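Beta-glucosidase (Saccharopolyspora erythraea D, PDB 5M6G) is a glycoside hydrolase family 3 enzyme that probably removes terminal, non-reducing beta-D-glucosyl residues from its substrates and releases beta-D-glucose. Local coordinates at residues 447-452 with 457-462. Residues are numbered along the deposited sequence; the frame is centred on the assembly and turned at random.
Sequences GWTISW and GDITEG. With MG (magnesium ion), chain G; SOR (sorbitol), chain L.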
loop_
_atom_site.group_PDB
_atom_site.type_symbol
_atom_site.label_atom_id
_atom_site.label_comp_id
_atom_site.label_asym_id
_atom_site.label_seq_id
_atom_site.Cartn_x
_atom_site.Cartn_y
_atom_site.Cartn_z
ATOM N N GLY A 447 3.313 -1.869 -8.964
ATOM C CA GLY A 447 4.232 -2.236 -7.900
ATOM C C GLY A 447 3.565 -3.018 -6.786
ATOM O O GLY A 447 2.342 -3.082 -6.660
ATOM N N TRP A 448 4.412 -3.631 -5.953
ATOM C CA TRP A 448 3.946 -4.390 -4.794
ATOM C C TRP A 448 2.983 -5.495 -5.225
ATOM O O TRP A 448 1.879 -5.632 -4.701
ATOM C CB TRP A 448 3.279 -3.469 -3.769
ATOM C CG TRP A 448 4.186 -2.449 -3.134
ATOM C CD1 TRP A 448 4.246 -1.111 -3.416
ATOM C CD2 TRP A 448 5.134 -2.679 -2.087
ATOM N NE1 TRP A 448 5.187 -0.498 -2.619
ATOM C CE2 TRP A 448 5.745 -1.440 -1.791
ATOM C CE3 TRP A 448 5.534 -3.817 -1.373
ATOM C CZ2 TRP A 448 6.734 -1.305 -0.811
ATOM C CZ3 TRP A 448 6.514 -3.680 -0.396
ATOM C CH2 TRP A 448 7.102 -2.433 -0.128
ATOM N N THR A 449 3.381 -6.255 -6.237
ATOM C CA THR A 449 2.553 -7.355 -6.717
ATOM C C THR A 449 3.480 -8.544 -6.916
ATOM O O THR A 449 4.297 -8.542 -7.841
ATOM C CB THR A 449 1.814 -6.988 -8.004
ATOM O OG1 THR A 449 1.104 -5.746 -7.821
ATOM C CG2 THR A 449 0.816 -8.088 -8.358
ATOM N N ILE A 450 3.360 -9.534 -6.026
ATOM C CA ILE A 450 4.279 -10.659 -5.879
ATOM C C ILE A 450 5.655 -10.169 -5.462
ATOM O O ILE A 450 6.077 -10.397 -4.324
ATOM C CB ILE A 450 4.385 -11.516 -7.152
ATOM C CG1 ILE A 450 2.996 -11.917 -7.634
ATOM C CG2 ILE A 450 5.226 -12.755 -6.843
ATOM C CD1 ILE A 450 2.163 -12.593 -6.581
ATOM N N SER A 451 6.371 -9.518 -6.378
ATOM C CA SER A 451 7.649 -8.895 -6.066
ATOM C C SER A 451 7.444 -7.491 -5.495
ATOM O O SER A 451 6.331 -6.966 -5.449
ATOM C CB SER A 451 8.526 -8.814 -7.311
ATOM O OG SER A 451 7.969 -7.895 -8.229
ATOM N N TRP A 452 8.552 -6.883 -5.065
ATOM C CA TRP A 452 8.521 -5.531 -4.503
ATOM C C TRP A 452 8.225 -4.486 -5.578
ATOM O O TRP A 452 7.279 -3.694 -5.460
ATOM C CB TRP A 452 9.868 -5.245 -3.828
ATOM C CG TRP A 452 10.076 -3.834 -3.388
ATOM C CD1 TRP A 452 9.176 -3.020 -2.762
ATOM C CD2 TRP A 452 11.272 -3.061 -3.549
ATOM N NE1 TRP A 452 9.744 -1.791 -2.515
ATOM C CE2 TRP A 452 11.029 -1.791 -2.990
ATOM C CE3 TRP A 452 12.527 -3.324 -4.112
ATOM C CZ2 TRP A 452 11.995 -0.783 -2.973
ATOM C CZ3 TRP A 452 13.487 -2.323 -4.089
ATOM C CH2 TRP A 452 13.213 -1.069 -3.527
ATOM N N GLY A 457 4.136 -9.227 -17.150
ATOM C CA GLY A 457 3.837 -10.602 -17.488
ATOM C C GLY A 457 2.713 -11.168 -16.638
ATOM O O GLY A 457 2.079 -10.477 -15.834
ATOM N N ASP A 458 2.489 -12.470 -16.818
ATOM C CA ASP A 458 1.395 -13.179 -16.156
ATOM C C ASP A 458 1.866 -13.662 -14.785
ATOM O O ASP A 458 2.106 -14.844 -14.549
ATOM C CB ASP A 458 0.915 -14.336 -17.024
ATOM C CG ASP A 458 -0.491 -14.760 -16.690
ATOM O OD1 ASP A 458 -0.995 -14.325 -15.641
ATOM O OD2 ASP A 458 -1.100 -15.526 -17.469
ATOM N N ILE A 459 1.979 -12.706 -13.856
ATOM C CA ILE A 459 2.647 -12.984 -12.588
ATOM C C ILE A 459 1.724 -13.521 -11.506
ATOM O O ILE A 459 2.217 -14.004 -10.475
ATOM C CB ILE A 459 3.358 -11.722 -12.067
ATOM C CG1 ILE A 459 2.347 -10.606 -11.788
ATOM C CG2 ILE A 459 4.389 -11.259 -13.077
ATOM C CD1 ILE A 459 3.018 -9.334 -11.149
ATOM N N THR A 460 0.409 -13.441 -11.685
ATOM C CA THR A 460 -0.512 -14.036 -10.723
ATOM C C THR A 460 -1.858 -14.211 -11.406
ATOM O O THR A 460 -2.054 -13.794 -12.552
ATOM C CB THR A 460 -0.639 -13.191 -9.442
ATOM O OG1 THR A 460 -1.367 -13.926 -8.447
ATOM C CG2 THR A 460 -1.358 -11.865 -9.729
ATOM N N GLU A 461 -2.789 -14.834 -10.688
ATOM C CA GLU A 461 -4.069 -15.183 -11.291
ATOM C C GLU A 461 -4.938 -13.944 -11.447
ATOM O O GLU A 461 -5.069 -13.132 -10.524
ATOM C CB GLU A 461 -4.782 -16.249 -10.464
ATOM C CG GLU A 461 -3.986 -17.544 -10.381
ATOM C CD GLU A 461 -4.618 -18.594 -9.477
ATOM O OE1 GLU A 461 -5.348 -18.220 -8.535
ATOM O OE2 GLU A 461 -4.370 -19.800 -9.702
ATOM N N GLY A 462 -5.517 -13.791 -12.631
ATOM C CA GLY A 462 -6.377 -12.661 -12.887
ATOM C C GLY A 462 -6.786 -12.644 -14.345
ATOM O O GLY A 462 -6.593 -13.617 -15.082
HETATM MG MG MG G . -5.117 -14.901 -16.001
HETATM C C1 SOR L . 6.822 0.913 3.451
HETATM C C2 SOR L . 6.895 -0.604 3.452
HETATM C C3 SOR L . 8.360 -1.027 3.455
HETATM C C4 SOR L . 8.506 -2.504 3.100
HETATM C C5 SOR L . 9.891 -2.853 2.547
HETATM C C6 SOR L . 9.810 -4.233 1.900
HETATM O O1 SOR L . 5.595 1.350 2.919
HETATM O O2 SOR L . 6.235 -1.113 4.598
HETATM O O3 SOR L . 8.885 -0.792 4.735
HETATM O O4 SOR L . 8.238 -3.298 4.239
HETATM O O5 SOR L . 10.348 -1.892 1.604
HETATM O O6 SOR L . 10.910 -4.441 1.039
HETATM O O HOH W 1 -3.671 -16.158 -16.971
HETATM O O HOH W 2 -5.398 -16.280 -14.277
HETATM O O HOH W 3 -3.203 -14.218 -14.862
HETATM O O HOH W 4 -6.792 -15.738 -16.931
HETATM O O HOH W 5 -4.771 -13.532 -17.462
#
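The carbonyl oxygen of T449 is approached from both its own turn and the facing loop: S451 N gives it a short but weak hydrogen bond of 2.7 Å, and the terminal methyl CD1 of I459 lies 3.6 Å from the same T449 O. That methyl also meets T449 CG2 at 3.8 Å, the two side chains crossing at about a right angle. With CG1 between backbone N and carbonyl carbon (chi1 62°) and an extended chi2 of 176°, I459 points CD1 at T449. In return, I450 lays CG1 3.6 Å from I459 O and brings CD1 to 4.0 Å from T460 CB. No hydrogen bond links the segments. T449 OG1 hydrogen-bonds within its own loop, to G446 O, and T460 OG1 takes a hydrogen bond from G139 N of another loop.

Both segments belong to one long loop of the C-terminal domain, between helices 441-445 and 465-472. At one end, W448 carries the edge of its ring to the sorbitol, with CH2 3.5 Å from C4 of the ligand, while W452 directs its CD1 edge over a face of W448. W448 NE1 hydrogen-bonds to E195 OE2 and W452 NE1 to E505 OE2, a residue of the same sorbitol pocket. At the other end, G462 O binds a magnesium ion at 2.2 Å; five waters complete the octahedron, one of them donating to D458 OD2. With aliphatic carbons meeting one another and two backbone carbonyl oxygens, the small contact probably rests on van der Waals packing, while the directional bonds lie outside it.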